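Local structure of sensory box/GGDEF family protein (6EIB) at residues D39-K42 with L43-Q47. The protein catalyses the condensation of two GTP molecules into the second messenger c-di-GMP through its magnesium-dependent GGDEF-family domain and takes part in biofilm formation. Numbering follows the deposited sequence.
Sequences DNFK and LINDQ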
loop_
_atom_site.group_PDB
_atom_site.type_symbol
_atom_site.label_atom_id
_atom_site.label_comp_id
_atom_site.label_asym_id
_atom_site.label_seq_id
_atom_site.Cartn_x
_atom_site.Cartn_y
_atom_site.Cartn_z
ATOM N N ASP A 39 -0.190 -5.023 10.320
ATOM C CA ASP A 39 -0.716 -6.087 11.197
ATOM C C ASP A 39 -0.652 -5.654 12.642
ATOM O O ASP A 39 0.352 -5.086 13.063
ATOM C CB ASP A 39 0.074 -7.398 11.031
ATOM C CG ASP A 39 -0.134 -8.055 9.662
ATOM O OD1 ASP A 39 -1.308 -8.315 9.327
ATOM O OD2 ASP A 39 0.884 -8.287 8.919
ATOM N N ASN A 40 -1.718 -5.924 13.395
ATOM C CA ASN A 40 -1.756 -5.624 14.824
ATOM C C ASN A 40 -1.400 -4.206 15.227
ATOM O O ASN A 40 -0.741 -3.998 16.262
ATOM C CB ASN A 40 -0.830 -6.579 15.590
ATOM C CG ASN A 40 -1.195 -8.015 15.375
ATOM O OD1 ASN A 40 -0.377 -8.814 14.951
ATOM N ND2 ASN A 40 -2.445 -8.356 15.668
ATOM N N PHE A 41 -1.846 -3.241 14.428
ATOM C CA PHE A 41 -1.507 -1.851 14.668
ATOM C C PHE A 41 -2.200 -1.360 15.925
ATOM O O PHE A 41 -1.647 -0.537 16.663
ATOM C CB PHE A 41 -1.905 -0.965 13.463
ATOM C CG PHE A 41 -1.334 0.420 13.523
ATOM C CD1 PHE A 41 0.051 0.619 13.425
ATOM C CD2 PHE A 41 -2.161 1.526 13.688
ATOM C CE1 PHE A 41 0.592 1.905 13.493
ATOM C CE2 PHE A 41 -1.627 2.824 13.749
ATOM C CZ PHE A 41 -0.249 3.007 13.657
ATOM N N LYS A 42 -3.410 -1.860 16.172
ATOM C CA LYS A 42 -4.103 -1.522 17.406
ATOM C C LYS A 42 -3.304 -1.993 18.620
ATOM O O LYS A 42 -3.148 -1.242 19.575
ATOM C CB LYS A 42 -5.498 -2.129 17.432
ATOM C CG LYS A 42 -6.384 -1.586 16.344
ATOM C CD LYS A 42 -7.787 -2.164 16.447
ATOM C CE LYS A 42 -8.565 -1.819 15.202
ATOM N NZ LYS A 42 -8.066 -2.694 14.087
ATOM N N LEU A 43 -2.771 -3.210 18.580
ATOM C CA LEU A 43 -1.934 -3.690 19.701
ATOM C C LEU A 43 -0.719 -2.793 19.886
ATOM O O LEU A 43 -0.335 -2.479 21.019
ATOM C CB LEU A 43 -1.479 -5.137 19.491
ATOM C CG LEU A 43 -0.378 -5.569 20.496
ATOM C CD1 LEU A 43 -0.849 -5.624 21.964
ATOM C CD2 LEU A 43 0.367 -6.864 20.102
ATOM N N ILE A 44 -0.123 -2.339 18.786
ATOM C CA ILE A 44 1.031 -1.438 18.903
ATOM C C ILE A 44 0.664 -0.132 19.626
ATOM O O ILE A 44 1.411 0.331 20.498
ATOM C CB ILE A 44 1.636 -1.118 17.533
ATOM C CG1 ILE A 44 2.317 -2.366 16.957
ATOM C CG2 ILE A 44 2.657 0.014 17.656
ATOM C CD1 ILE A 44 3.516 -2.895 17.805
ATOM N N ASN A 45 -0.478 0.459 19.287
ATOM C CA ASN A 45 -0.893 1.689 19.959
ATOM C C ASN A 45 -1.287 1.444 21.414
ATOM O O ASN A 45 -0.935 2.236 22.289
ATOM C CB ASN A 45 -2.044 2.365 19.191
ATOM C CG ASN A 45 -1.557 3.056 17.916
ATOM O OD1 ASN A 45 -1.183 4.233 17.928
ATOM N ND2 ASN A 45 -1.529 2.310 16.818
ATOM N N ASP A 46 -1.953 0.324 21.683
ATOM C CA ASP A 46 -2.344 -0.032 23.057
ATOM C C ASP A 46 -1.137 -0.185 23.957
ATOM O O ASP A 46 -1.157 0.262 25.095
ATOM C CB ASP A 46 -3.139 -1.337 23.069
ATOM C CG ASP A 46 -4.516 -1.184 22.475
ATOM O OD1 ASP A 46 -4.969 -0.028 22.285
ATOM O OD2 ASP A 46 -5.092 -2.233 22.104
ATOM N N GLN A 47 -0.068 -0.766 23.425
ATOM C CA GLN A 47 1.108 -1.084 24.239
ATOM C C GLN A 47 2.156 0.030 24.266
ATOM O O GLN A 47 2.819 0.231 25.286
ATOM C CB GLN A 47 1.787 -2.360 23.723
ATOM C CG GLN A 47 3.043 -2.749 24.525
ATOM C CD GLN A 47 3.821 -3.917 23.920
ATOM O OE1 GLN A 47 3.466 -4.435 22.855
ATOM N NE2 GLN A 47 4.880 -4.342 24.609
#
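Asn45 reaches back one helical turn to Phe41 and meets it twice, at the backbone carbonyl and at the ring. With its CG beside the backbone N (chi1 -75°), the Asn45 amide is folded toward the start of the helix, and ND2 donates to Phe41 O at 2.9 Å. This donor stands above the carbonyl plane, while the ordinary helical bond from Asn45 N arrives at Phe41 O (3.0 Å) from the opposite face, so one oxygen is gripped by two N-H groups of the same residue. The same ND2 lies over one face of the Phe41 ring, displaced toward the rim and nearest CE2 at 3.1 Å; amide and ring planes are turned 72° apart. Elsewhere the ring packs on Val56 and Leu57 of helix 50-67 and on Glu80, a residue predicted to be catalytic and, by similarity, a magnesium ligand.

Backbone i to i+4 bonds flank this pair: Ile44 N to Asn40 O (3.1 Å) before it and Asp46 N to Lys42 O (2.9 Å) after it. Leu43 CB lies 3.5 Å from Asn40 O. Lys42 NZ forms a weak, long ion pair with Glu80. Helix 41-48 follows strand 31-38, whose end carries Asp37 and Ile38, magnesium ligands by similarity. The bond to Phe41 O and the ring face under ND2 probably restrict rotation of the Asn45 amide, holding it against the helix's first residue, whose ring lies beside Glu80.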